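Local coordinates for putative sarcosine dimethylglycine methyltransferase (Galdieria sulphuraria, PDB 2O57), which probably transfers methyl groups from S-adenosylmethionine to sarcosine or dimethylglycine, at residues A97-R102 with A128-I134; K166-Q171 with L220-L226; N118-E122 with T135-G139. All coordinates share one frame. Residues are numbered along the deposited sequence.

Interaction 1 of 3, residues A97-R102 with A128-I134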
ATOM      1  N   ALA A  97      14.973   7.148  12.956  1.00 13.63           N
ATOM      2  CA  ALA A  97      14.850   8.379  13.712  1.00 14.17           C
ATOM      3  C   ALA A  97      15.765   9.448  13.106  1.00 13.44           C
ATOM      4  O   ALA A  97      15.332  10.580  12.882  1.00 13.23           O
ATOM      5  CB  ALA A  97      15.175   8.169  15.183  1.00 13.67           C
ATOM      6  N   ARG A  98      17.016   9.077  12.828  1.00 12.57           N
ATOM      7  CA  ARG A  98      17.929  10.000  12.166  1.00 12.73           C
ATOM      8  C   ARG A  98      17.437  10.410  10.777  1.00 12.48           C
ATOM      9  O   ARG A  98      17.491  11.596  10.448  1.00 11.36           O
ATOM     10  CB  ARG A  98      19.368   9.463  12.104  1.00 12.87           C
ATOM     11  CG  ARG A  98      20.037   9.537  13.518  1.00 13.14           C
ATOM     12  CD  ARG A  98      21.462   8.986  13.520  1.00 11.83           C
ATOM     13  NE  ARG A  98      21.519   7.548  13.180  1.00 12.64           N
ATOM     14  CZ  ARG A  98      21.358   6.537  14.036  1.00 12.94           C
ATOM     15  NH1 ARG A  98      21.095   6.784  15.322  1.00  8.97           N
ATOM     16  NH2 ARG A  98      21.474   5.262  13.585  1.00 12.18           N
ATOM     17  N   PHE A  99      16.957   9.442   9.986  1.00 11.96           N
ATOM     18  CA  PHE A  99      16.332   9.725   8.663  1.00 12.38           C
ATOM     19  C   PHE A  99      15.184  10.768   8.768  1.00 13.22           C
ATOM     20  O   PHE A  99      15.156  11.768   8.034  1.00 13.30           O
ATOM     21  CB  PHE A  99      15.819   8.417   8.059  1.00 12.23           C
ATOM     22  CG  PHE A  99      14.946   8.586   6.838  1.00 12.93           C
ATOM     23  CD1 PHE A  99      15.523   8.751   5.583  1.00 14.54           C
ATOM     24  CD2 PHE A  99      13.556   8.545   6.942  1.00 12.94           C
ATOM     25  CE1 PHE A  99      14.723   8.896   4.448  1.00 16.99           C
ATOM     26  CE2 PHE A  99      12.734   8.673   5.809  1.00 12.07           C
ATOM     27  CZ  PHE A  99      13.315   8.838   4.568  1.00 14.97           C
ATOM     28  N   LEU A 100      14.253  10.545   9.690  1.00 12.53           N
ATOM     29  CA  LEU A 100      13.122  11.472   9.837  1.00 12.78           C
ATOM     30  C   LEU A 100      13.525  12.881  10.339  1.00 13.18           C
ATOM     31  O   LEU A 100      12.977  13.915   9.895  1.00 13.44           O
ATOM     32  CB  LEU A 100      12.066  10.842  10.747  1.00 12.71           C
ATOM     33  CG  LEU A 100      11.357   9.578  10.233  1.00 11.71           C
ATOM     34  CD1 LEU A 100      10.425   9.114  11.348  1.00 13.83           C
ATOM     35  CD2 LEU A 100      10.557   9.887   8.968  1.00 10.15           C
ATOM     36  N   VAL A 101      14.459  12.916  11.288  1.00 14.06           N
ATOM     37  CA  VAL A 101      14.939  14.179  11.842  1.00 15.11           C
ATOM     38  C   VAL A 101      15.634  14.999  10.721  1.00 15.23           C
ATOM     39  O   VAL A 101      15.286  16.170  10.518  1.00 15.75           O
ATOM     40  CB  VAL A 101      15.864  13.969  13.082  1.00 14.83           C
ATOM     41  CG1 VAL A 101      16.572  15.301  13.491  1.00 16.43           C
ATOM     42  CG2 VAL A 101      15.066  13.357  14.254  1.00 15.43           C
ATOM     43  N   ARG A 102      16.567  14.389   9.986  1.00 15.01           N
ATOM     44  CA  ARG A 102      17.267  15.111   8.900  1.00 15.73           C
ATOM     45  C   ARG A 102      16.281  15.559   7.806  1.00 15.63           C
ATOM     46  O   ARG A 102      16.459  16.625   7.212  1.00 15.02           O
ATOM     47  CB  ARG A 102      18.403  14.279   8.242  1.00 15.48           C
ATOM     48  CG  ARG A 102      19.528  13.750   9.172  1.00 15.92           C
ATOM     49  CD  ARG A 102      20.549  12.936   8.348  1.00 17.06           C
ATOM     50  NE  ARG A 102      21.527  12.161   9.129  1.00 17.92           N
ATOM     51  CZ  ARG A 102      22.605  12.716   9.665  1.00 19.34           C
ATOM     52  NH1 ARG A 102      22.802  14.015   9.503  1.00 24.76           N
ATOM     53  NH2 ARG A 102      23.486  11.998  10.348  1.00 19.82           N
ATOM     54  N   ALA A 128      26.357  12.449  15.112  1.00 20.28           N
ATOM     55  CA  ALA A 128      25.585  13.118  14.056  1.00 19.95           C
ATOM     56  C   ALA A 128      25.283  14.575  14.405  1.00 19.00           C
ATOM     57  O   ALA A 128      24.927  15.360  13.536  1.00 18.48           O
ATOM     58  CB  ALA A 128      24.276  12.359  13.790  1.00 18.77           C
ATOM     59  N   GLY A 129      25.418  14.918  15.678  1.00 19.12           N
ATOM     60  CA  GLY A 129      24.995  16.224  16.156  1.00 19.75           C
ATOM     61  C   GLY A 129      23.476  16.294  16.213  1.00 20.31           C
ATOM     62  O   GLY A 129      22.908  17.359  16.053  1.00 20.51           O
ATOM     63  N   LEU A 130      22.811  15.157  16.450  1.00 19.83           N
ATOM     64  CA  LEU A 130      21.341  15.143  16.476  1.00 19.80           C
ATOM     65  C   LEU A 130      20.739  14.872  17.857  1.00 20.46           C
ATOM     66  O   LEU A 130      19.530  14.581  17.993  1.00 19.30           O
ATOM     67  CB  LEU A 130      20.805  14.127  15.444  1.00 20.35           C
ATOM     68  CG  LEU A 130      21.181  14.375  13.966  1.00 19.81           C
ATOM     69  CD1 LEU A 130      20.788  13.159  13.074  1.00 18.24           C
ATOM     70  CD2 LEU A 130      20.534  15.691  13.427  1.00 18.39           C
ATOM     71  N   ALA A 131      21.578  14.972  18.887  1.00 20.47           N
ATOM     72  CA  ALA A 131      21.172  14.556  20.224  1.00 20.16           C
ATOM     73  C   ALA A 131      20.111  15.482  20.858  1.00 20.92           C
ATOM     74  O   ALA A 131      19.378  15.063  21.753  1.00 20.05           O
ATOM     75  CB  ALA A 131      22.380  14.413  21.113  1.00 21.37           C
ATOM     76  N   ASP A 132      20.006  16.725  20.385  1.00 20.80           N
ATOM     77  CA  ASP A 132      18.912  17.591  20.840  1.00 21.34           C
ATOM     78  C   ASP A 132      17.566  17.198  20.228  1.00 21.51           C
ATOM     79  O   ASP A 132      16.541  17.631  20.721  1.00 21.37           O
ATOM     80  CB  ASP A 132      19.189  19.048  20.513  1.00 21.48           C
ATOM     81  CG  ASP A 132      20.426  19.583  21.223  1.00 23.55           C
ATOM     82  OD1 ASP A 132      20.755  19.095  22.334  1.00 25.22           O
ATOM     83  OD2 ASP A 132      21.059  20.492  20.649  1.00 24.05           O
ATOM     84  N   ASN A 133      17.573  16.411  19.148  1.00 20.77           N
ATOM     85  CA  ASN A 133      16.323  16.017  18.497  1.00 21.00           C
ATOM     86  C   ASN A 133      15.914  14.587  18.747  1.00 19.33           C
ATOM     87  O   ASN A 133      14.746  14.241  18.560  1.00 18.58           O
ATOM     88  CB  ASN A 133      16.353  16.273  16.973  1.00 22.10           C
ATOM     89  CG  ASN A 133      16.088  17.751  16.604  1.00 24.82           C
ATOM     90  OD1 ASN A 133      15.066  18.085  15.954  1.00 28.54           O
ATOM     91  ND2 ASN A 133      17.006  18.632  17.006  1.00 23.75           N
ATOM     92  N   ILE A 134      16.863  13.751  19.167  1.00 19.11           N
ATOM     93  CA  ILE A 134      16.566  12.321  19.360  1.00 17.75           C
ATOM     94  C   ILE A 134      16.906  11.881  20.790  1.00 18.24           C
ATOM     95  O   ILE A 134      18.040  12.061  21.259  1.00 16.89           O
ATOM     96  CB  ILE A 134      17.299  11.407  18.325  1.00 18.30           C
ATOM     97  CG1 ILE A 134      17.064  11.896  16.881  1.00 16.23           C
ATOM     98  CG2 ILE A 134      16.841   9.914  18.485  1.00 16.89           C
ATOM     99  CD1 ILE A 134      18.031  11.237  15.847  1.00 17.28           C
TER
HETATM  100  O   HOH W   1      24.349  15.425  10.798  1.00 34.70           O

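Interaction 2 of 3, residues K166-Q171 with L220-L226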
ATOM      1  N   LYS A 166      -0.847  -8.013  21.794  1.00 15.37           N
ATOM      2  CA  LYS A 166      -1.120  -7.002  20.759  1.00 15.60           C
ATOM      3  C   LYS A 166      -2.185  -5.999  21.182  1.00 14.27           C
ATOM      4  O   LYS A 166      -2.078  -4.829  20.824  1.00 15.31           O
ATOM      5  CB  LYS A 166      -1.499  -7.652  19.418  1.00 15.37           C
ATOM      6  CG  LYS A 166      -0.483  -8.657  18.828  1.00 17.40           C
ATOM      7  CD  LYS A 166       0.624  -8.005  18.029  1.00 18.24           C
ATOM      8  CE  LYS A 166       1.377  -9.040  17.160  1.00 17.98           C
ATOM      9  NZ  LYS A 166       2.132 -10.009  17.995  1.00 20.18           N
ATOM     10  N   LEU A 167      -3.212  -6.434  21.925  1.00 13.97           N
ATOM     11  CA  LEU A 167      -4.215  -5.482  22.414  1.00 13.23           C
ATOM     12  C   LEU A 167      -3.547  -4.418  23.301  1.00 12.74           C
ATOM     13  O   LEU A 167      -3.798  -3.245  23.158  1.00 13.65           O
ATOM     14  CB  LEU A 167      -5.384  -6.150  23.164  1.00 13.29           C
ATOM     15  CG  LEU A 167      -6.453  -5.187  23.744  1.00 13.43           C
ATOM     16  CD1 LEU A 167      -7.069  -4.253  22.667  1.00 14.25           C
ATOM     17  CD2 LEU A 167      -7.559  -5.878  24.619  1.00 13.52           C
ATOM     18  N   LYS A 168      -2.736  -4.839  24.260  1.00 12.26           N
ATOM     19  CA  LYS A 168      -2.042  -3.876  25.118  1.00 12.90           C
ATOM     20  C   LYS A 168      -1.128  -2.898  24.344  1.00 12.35           C
ATOM     21  O   LYS A 168      -1.113  -1.705  24.656  1.00 12.63           O
ATOM     22  CB  LYS A 168      -1.284  -4.610  26.237  1.00 13.60           C
ATOM     23  CG  LYS A 168      -0.647  -3.700  27.281  1.00 15.39           C
ATOM     24  CD  LYS A 168      -1.663  -2.757  27.939  1.00 18.01           C
ATOM     25  CE  LYS A 168      -0.965  -1.999  29.078  1.00 21.10           C
ATOM     26  NZ  LYS A 168      -1.874  -0.998  29.660  1.00 24.86           N
ATOM     27  N   VAL A 169      -0.420  -3.401  23.318  1.00 12.07           N
ATOM     28  CA  VAL A 169       0.370  -2.563  22.380  1.00 11.97           C
ATOM     29  C   VAL A 169      -0.498  -1.455  21.790  1.00 12.22           C
ATOM     30  O   VAL A 169      -0.179  -0.275  21.902  1.00 11.75           O
ATOM     31  CB  VAL A 169       0.986  -3.404  21.224  1.00 12.63           C
ATOM     32  CG1 VAL A 169       1.772  -2.511  20.234  1.00 11.96           C
ATOM     33  CG2 VAL A 169       1.894  -4.508  21.798  1.00 12.22           C
ATOM     34  N   PHE A 170      -1.613  -1.833  21.198  1.00 12.10           N
ATOM     35  CA  PHE A 170      -2.494  -0.833  20.601  1.00 12.77           C
ATOM     36  C   PHE A 170      -3.123   0.100  21.652  1.00 12.02           C
ATOM     37  O   PHE A 170      -3.310   1.266  21.377  1.00 12.58           O
ATOM     38  CB  PHE A 170      -3.555  -1.500  19.694  1.00 12.31           C
ATOM     39  CG  PHE A 170      -3.031  -1.840  18.322  1.00 13.27           C
ATOM     40  CD1 PHE A 170      -2.965  -0.850  17.310  1.00 13.48           C
ATOM     41  CD2 PHE A 170      -2.633  -3.137  18.025  1.00 12.63           C
ATOM     42  CE1 PHE A 170      -2.446  -1.158  16.043  1.00 12.99           C
ATOM     43  CE2 PHE A 170      -2.153  -3.474  16.764  1.00 14.48           C
ATOM     44  CZ  PHE A 170      -2.046  -2.480  15.759  1.00 13.02           C
ATOM     45  N   GLN A 171      -3.402  -0.398  22.865  1.00 12.04           N
ATOM     46  CA  GLN A 171      -3.939   0.472  23.925  1.00 12.16           C
ATOM     47  C   GLN A 171      -2.899   1.562  24.297  1.00 12.16           C
ATOM     48  O   GLN A 171      -3.257   2.723  24.541  1.00 12.47           O
ATOM     49  CB  GLN A 171      -4.332  -0.345  25.173  1.00 11.74           C
ATOM     50  CG  GLN A 171      -5.643  -1.128  24.996  1.00 11.71           C
ATOM     51  CD  GLN A 171      -5.930  -2.059  26.142  1.00 11.46           C
ATOM     52  OE1 GLN A 171      -5.016  -2.535  26.808  1.00 12.41           O
ATOM     53  NE2 GLN A 171      -7.204  -2.331  26.379  1.00 11.58           N
ATOM     54  N   LEU A 220      -8.199  -4.414  16.621  1.00 13.71           N
ATOM     55  CA  LEU A 220      -7.570  -3.931  17.869  1.00 13.68           C
ATOM     56  C   LEU A 220      -7.449  -2.421  17.862  1.00 13.98           C
ATOM     57  O   LEU A 220      -7.816  -1.766  18.837  1.00 14.20           O
ATOM     58  CB  LEU A 220      -6.190  -4.573  18.084  1.00 13.32           C
ATOM     59  CG  LEU A 220      -6.138  -6.097  18.314  1.00 13.41           C
ATOM     60  CD1 LEU A 220      -4.664  -6.573  18.372  1.00 10.19           C
ATOM     61  CD2 LEU A 220      -6.871  -6.478  19.615  1.00 12.10           C
ATOM     62  N   ALA A 221      -6.936  -1.862  16.775  1.00 13.25           N
ATOM     63  CA  ALA A 221      -6.779  -0.412  16.710  1.00 13.34           C
ATOM     64  C   ALA A 221      -8.166   0.271  16.917  1.00 12.57           C
ATOM     65  O   ALA A 221      -8.278   1.266  17.635  1.00 12.83           O
ATOM     66  CB  ALA A 221      -6.195   0.004  15.384  1.00 12.68           C
ATOM     67  N   LYS A 222      -9.202  -0.261  16.278  1.00 12.72           N
ATOM     68  CA  LYS A 222     -10.532   0.373  16.345  1.00 12.50           C
ATOM     69  C   LYS A 222     -11.083   0.362  17.752  1.00 12.20           C
ATOM     70  O   LYS A 222     -11.619   1.347  18.208  1.00 10.04           O
ATOM     71  CB  LYS A 222     -11.526  -0.295  15.403  1.00 13.47           C
ATOM     72  CG  LYS A 222     -12.965   0.262  15.463  1.00 14.23           C
ATOM     73  CD  LYS A 222     -13.838  -0.510  14.486  1.00 18.37           C
ATOM     74  CE  LYS A 222     -15.353  -0.231  14.698  1.00 23.01           C
ATOM     75  NZ  LYS A 222     -16.111  -0.740  13.519  1.00 22.31           N
ATOM     76  N   GLU A 223     -10.935  -0.773  18.426  1.00 11.82           N
ATOM     77  CA  GLU A 223     -11.280  -0.918  19.844  1.00 13.44           C
ATOM     78  C   GLU A 223     -10.651   0.210  20.712  1.00 12.99           C
ATOM     79  O   GLU A 223     -11.245   0.656  21.706  1.00 13.48           O
ATOM     80  CB  GLU A 223     -10.739  -2.275  20.299  1.00 12.80           C
ATOM     81  CG  GLU A 223     -11.643  -3.003  21.100  1.00 20.11           C
ATOM     82  CD  GLU A 223     -10.991  -4.211  21.698  1.00 17.76           C
ATOM     83  OE1 GLU A 223     -10.797  -5.194  20.941  1.00 16.96           O
ATOM     84  OE2 GLU A 223     -10.698  -4.142  22.921  1.00 21.75           O
ATOM     85  N   CYS A 224      -9.442   0.635  20.325  1.00 12.55           N
ATOM     86  CA  CYS A 224      -8.661   1.624  21.063  1.00 12.86           C
ATOM     87  C   CYS A 224      -8.864   3.071  20.608  1.00 13.30           C
ATOM     88  O   CYS A 224      -8.122   3.966  21.028  1.00 13.88           O
ATOM     89  CB  CYS A 224      -7.172   1.254  20.993  1.00 12.43           C
ATOM     90  SG  CYS A 224      -6.865  -0.378  21.717  1.00 13.65           S
ATOM     91  N   GLY A 225      -9.849   3.292  19.735  1.00 12.77           N
ATOM     92  CA  GLY A 225     -10.112   4.629  19.179  1.00 12.83           C
ATOM     93  C   GLY A 225      -9.160   5.051  18.062  1.00 12.82           C
ATOM     94  O   GLY A 225      -8.996   6.252  17.807  1.00 11.68           O
ATOM     95  N   LEU A 226      -8.544   4.071  17.390  1.00 12.64           N
ATOM     96  CA  LEU A 226      -7.706   4.361  16.225  1.00 12.20           C
ATOM     97  C   LEU A 226      -8.353   3.875  14.957  1.00 11.84           C
ATOM     98  O   LEU A 226      -8.496   2.655  14.738  1.00 12.17           O
ATOM     99  CB  LEU A 226      -6.303   3.738  16.329  1.00 12.38           C
ATOM    100  CG  LEU A 226      -5.482   3.999  17.588  1.00 11.77           C
ATOM    101  CD1 LEU A 226      -4.205   3.140  17.613  1.00 12.12           C
ATOM    102  CD2 LEU A 226      -5.145   5.456  17.637  1.00 14.17           C
TER

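Interaction 3 of 3, residues N118-E122 with T135-G139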
ATOM      1  N   ASN A 118      20.432   0.604  22.191  1.00 14.04           N
ATOM      2  CA  ASN A 118      20.168   1.947  22.705  1.00 14.15           C
ATOM      3  C   ASN A 118      21.433   2.742  22.942  1.00 14.42           C
ATOM      4  O   ASN A 118      21.499   3.940  22.632  1.00 14.96           O
ATOM      5  CB  ASN A 118      19.389   1.870  24.012  1.00 14.20           C
ATOM      6  CG  ASN A 118      17.993   1.329  23.811  1.00 13.80           C
ATOM      7  OD1 ASN A 118      17.484   1.302  22.674  1.00 14.76           O
ATOM      8  ND2 ASN A 118      17.364   0.861  24.905  1.00 12.48           N
ATOM      9  N   LYS A 119      22.441   2.090  23.505  1.00 13.94           N
ATOM     10  CA  LYS A 119      23.696   2.798  23.737  1.00 14.90           C
ATOM     11  C   LYS A 119      24.352   3.223  22.415  1.00 14.40           C
ATOM     12  O   LYS A 119      24.821   4.375  22.288  1.00 13.51           O
ATOM     13  CB  LYS A 119      24.642   1.982  24.608  1.00 15.21           C
ATOM     14  CG  LYS A 119      24.122   1.765  26.039  1.00 19.83           C
ATOM     15  CD  LYS A 119      23.955   3.102  26.831  1.00 23.38           C
ATOM     16  CE  LYS A 119      24.129   2.916  28.342  1.00 28.17           C
ATOM     17  NZ  LYS A 119      23.006   2.218  29.087  1.00 27.76           N
ATOM     18  N   ARG A 120      24.365   2.325  21.423  1.00 14.90           N
ATOM     19  CA  ARG A 120      24.925   2.673  20.093  1.00 14.90           C
ATOM     20  C   ARG A 120      24.156   3.770  19.416  1.00 14.29           C
ATOM     21  O   ARG A 120      24.759   4.632  18.795  1.00 14.49           O
ATOM     22  CB  ARG A 120      25.004   1.463  19.146  1.00 14.91           C
ATOM     23  CG  ARG A 120      26.058   0.537  19.529  1.00 18.73           C
ATOM     24  CD  ARG A 120      26.382  -0.452  18.464  1.00 20.41           C
ATOM     25  NE  ARG A 120      27.044  -1.550  19.129  1.00 23.32           N
ATOM     26  CZ  ARG A 120      26.951  -2.826  18.781  1.00 24.04           C
ATOM     27  NH1 ARG A 120      26.208  -3.195  17.747  1.00 23.27           N
ATOM     28  NH2 ARG A 120      27.596  -3.736  19.502  1.00 26.30           N
ATOM     29  N   ASN A 121      22.813   3.680  19.469  1.00 14.72           N
ATOM     30  CA  ASN A 121      21.896   4.727  19.007  1.00 14.57           C
ATOM     31  C   ASN A 121      22.297   6.129  19.555  1.00 15.09           C
ATOM     32  O   ASN A 121      22.534   7.062  18.781  1.00 14.12           O
ATOM     33  CB  ASN A 121      20.450   4.348  19.402  1.00 13.10           C
ATOM     34  CG  ASN A 121      19.399   5.206  18.702  1.00 16.03           C
ATOM     35  OD1 ASN A 121      19.741   6.192  18.020  1.00 15.80           O
ATOM     36  ND2 ASN A 121      18.101   4.871  18.906  1.00 13.57           N
ATOM     37  N   GLU A 122      22.404   6.258  20.876  1.00 15.40           N
ATOM     38  CA  GLU A 122      22.830   7.530  21.496  1.00 17.41           C
ATOM     39  C   GLU A 122      24.198   7.979  20.932  1.00 16.44           C
ATOM     40  O   GLU A 122      24.383   9.149  20.656  1.00 15.34           O
ATOM     41  CB  GLU A 122      22.904   7.420  23.029  1.00 16.37           C
ATOM     42  CG  GLU A 122      21.561   7.178  23.707  1.00 21.25           C
ATOM     43  CD  GLU A 122      21.663   7.037  25.231  1.00 21.66           C
ATOM     44  OE1 GLU A 122      22.458   6.211  25.732  1.00 28.72           O
ATOM     45  OE2 GLU A 122      20.929   7.753  25.920  1.00 28.53           O
ATOM     46  N   THR A 135      15.916  11.317  21.476  1.00 17.24           N
ATOM     47  CA  THR A 135      16.172  10.733  22.779  1.00 19.02           C
ATOM     48  C   THR A 135      16.009   9.238  22.692  1.00 18.39           C
ATOM     49  O   THR A 135      15.225   8.740  21.897  1.00 19.70           O
ATOM     50  CB  THR A 135      15.265  11.298  23.888  1.00 18.76           C
ATOM     51  OG1 THR A 135      13.937  10.814  23.676  1.00 23.61           O
ATOM     52  CG2 THR A 135      15.248  12.785  23.859  1.00 18.98           C
ATOM     53  N   VAL A 136      16.746   8.501  23.499  1.00 17.36           N
ATOM     54  CA  VAL A 136      16.662   7.063  23.420  1.00 16.87           C
ATOM     55  C   VAL A 136      16.264   6.583  24.810  1.00 18.48           C
ATOM     56  O   VAL A 136      16.969   6.858  25.793  1.00 15.52           O
ATOM     57  CB  VAL A 136      18.040   6.406  23.019  1.00 16.77           C
ATOM     58  CG1 VAL A 136      17.890   4.894  22.897  1.00 15.81           C
ATOM     59  CG2 VAL A 136      18.580   6.969  21.698  1.00 13.39           C
ATOM     60  N   LYS A 137      15.153   5.846  24.876  1.00 19.41           N
ATOM     61  CA  LYS A 137      14.627   5.319  26.146  1.00 21.70           C
ATOM     62  C   LYS A 137      14.535   3.798  26.062  1.00 20.92           C
ATOM     63  O   LYS A 137      14.251   3.253  25.005  1.00 20.39           O
ATOM     64  CB  LYS A 137      13.228   5.902  26.413  1.00 22.91           C
ATOM     65  CG  LYS A 137      13.068   7.443  26.178  1.00 23.94           C
ATOM     66  CD  LYS A 137      11.563   7.800  26.005  1.00 25.34           C
ATOM     67  CE  LYS A 137      11.323   9.327  25.831  1.00 26.56           C
ATOM     68  NZ  LYS A 137      11.489  10.144  27.090  1.00 27.73           N
ATOM     69  N   TYR A 138      14.855   3.124  27.158  1.00 20.83           N
ATOM     70  CA  TYR A 138      14.697   1.696  27.288  1.00 21.28           C
ATOM     71  C   TYR A 138      13.270   1.425  27.737  1.00 21.07           C
ATOM     72  O   TYR A 138      12.731   2.146  28.582  1.00 20.66           O
ATOM     73  CB  TYR A 138      15.667   1.139  28.332  1.00 22.01           C
ATOM     74  CG  TYR A 138      15.402  -0.297  28.741  1.00 23.82           C
ATOM     75  CD1 TYR A 138      15.957  -1.354  28.025  1.00 23.18           C
ATOM     76  CD2 TYR A 138      14.604  -0.603  29.853  1.00 25.25           C
ATOM     77  CE1 TYR A 138      15.729  -2.673  28.387  1.00 23.32           C
ATOM     78  CE2 TYR A 138      14.376  -1.927  30.226  1.00 26.74           C
ATOM     79  CZ  TYR A 138      14.951  -2.958  29.485  1.00 26.16           C
ATOM     80  OH  TYR A 138      14.746  -4.283  29.831  1.00 27.08           O
ATOM     81  N   GLY A 139      12.651   0.411  27.142  1.00 20.54           N
ATOM     82  CA  GLY A 139      11.395  -0.072  27.666  1.00 21.34           C
ATOM     83  C   GLY A 139      10.583  -0.919  26.709  1.00 21.97           C
ATOM     84  O   GLY A 139      11.062  -1.325  25.627  1.00 21.95           O
TER
HETATM   85  O   HOH W   2      18.977   9.737  24.664  1.00 27.77           O

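Interaction 1 of 3, residues A97-R102 with A128-I134
Residues 97-102, in the helix after the glycine-rich turn, offer one side to the link that leads into strand 134-138. Ala-97 starts the contact: its CB lies 4.1 Å from CG2 of Ile-134, where strand 134-138 begins. Arg-98 contributes the aliphatic part of its side chain, with CG 3.5 Å from Ile-134 CD1 and 3.7 Å from Leu-130 CD1, while its guanidinium bonds to Asn-125 OD1 and Tyr-93 O. Val-101 is the central apolar residue; its CG2 is 3.6 Å from Ile-134 CG1, and its CG1 is 3.6 Å from Asn-133 CB and 4.0 Å from Leu-130 CD2. Arg-102, more exposed, lays one guanidinium face over Leu-130 CD1, and a water accepts from its NH1 (2.5 Å) and donates to Ala-128 O (2.8 Å). Gly-129, at positive phi, ends the preceding helix in a Schellman motif, and Leu-130 after it points toward helix 95-104. The contact thus packs helix 95-104 against the link between helix 115-128 and strand 134-138, with Ile-108 of strand 107-112 touching Ala-97 and Val-101, and helix 59-76 touching Phe-99 and Leu-100.

Interaction 2 of 3, residues K166-Q171 with L220-L226
A Schellman motif closes helix 214-223 just where that helix packs against the start of helix 166-176, giving a helix-helix contact beside the sheet. Gly-225, at positive phi, is the C-prime residue; Leu-226 N bonds to Ala-221 O at 2.8 Å and Gly-225 N to Lys-222 O at 3.0 Å. The turn sends the chain into strand 226-233. The backbones come close, with CA atoms of Gln-171 and Cys-224 only 5.6 Å apart.

Leu-220 lies against the first helix, its CD1 3.5 Å from Lys-166 CB and its CD2 3.8 Å from Leu-167 CD1. Phe-170 is buried against the same turn: CD2 lies 3.8 Å from Leu-220 CB and CD1 3.9 Å from Ala-221 CB, while Ala-221 N sits over one ring face and Leu-226 CD1 approaches the ring edge, 4.2 Å from Phe-170 CD1. Edge-to-face stacks with Tyr-217 and Phe-160 extend this aromatic cluster, and Met-183 of strand 181-190 also touches the ring. Cys-224 points toward the first helix, its SG 3.6 Å from Gln-171 CG and 4.0 Å from both Phe-170 CB and Leu-167 CD1.

Lys-166 turns its amino group away to bond Ser-163 O. What joins the two segments directly is therefore apolar and van der Waals contact, so their hold depends on the fit of leucine, phenylalanine, alanine and cysteine side chains, with the aliphatic parts of Lys-166 and Gln-171, rather than on directional polar bonds.

Interaction 3 of 3, residues N118-E122 with T135-G139
The side-chain conformations of Asn-118, Asn-121, Glu-122 and Val-136 set which atoms meet where residues 118-122 lie over residues 135-138. The short axes of this helix and strand run almost antiparallel, at 171°, and approach to 8.6 Å. Val-136, chi1 t, points at the helix and is the hub of the contact: its CG1 lies 3.6 Å from Asn-118 CB, and its CG2 lies 3.5 Å from Asn-121 ND2 and 3.6 Å from Glu-122 CG.

The two asparagines differ in chi1. Asn-118 is m, and its ND2, 3.7 Å from Tyr-138 CA and near the plane of that ring, donates to Asn-112 O at the end of the neighbouring strand. Asn-121 is t, which sets its amide beside the valine methyl; its OD1 accepts weak bonds from Asn-125 ND2 and Arg-98 NH1. Glu-122, m then t, starts sideways but brings its end nearer the strand, so that one water can donate to its OE2 (3.1 Å) and accept from Val-136 N (2.8 Å). Tyr-138, chi1 t, is exposed, while Lys-137 points away.

Strand 134-138 pairs in parallel with strand 107-112, through Thr-135 and Lys-137 to Cys-110. The arrangement is the second half of a beta-alpha-beta crossover, strand 107-112, helix 115-128, strand 134-138, the repeating unit of Rossmann-like methyltransferase folds.

How the interactions relate
Taken together, the three contacts sample two parts of one sheet: the helices of interactions 1 and 3 lie by strands 107-112 and 134-138, those of interaction 2 by strands 181-190 and 284-293. Interactions 1 and 3 alternate along the chain, their centres 13 Å apart, and Arg-98 NH1 of interaction 1 lies 3.1 Å from Asn-121 OD1 of interaction 3, a weak hydrogen bond that brings the two contacts together. The nearby glycine-rich turn resembles the Rossmann-type motif that in relatives binds the cofactor, and Ala-97 belongs to the pattern. Interaction 2 follows later in the chain; its centre is 29 Å from interaction 1 and 25 Å from interaction 3, with nearest atoms about 17 and 10 Å apart.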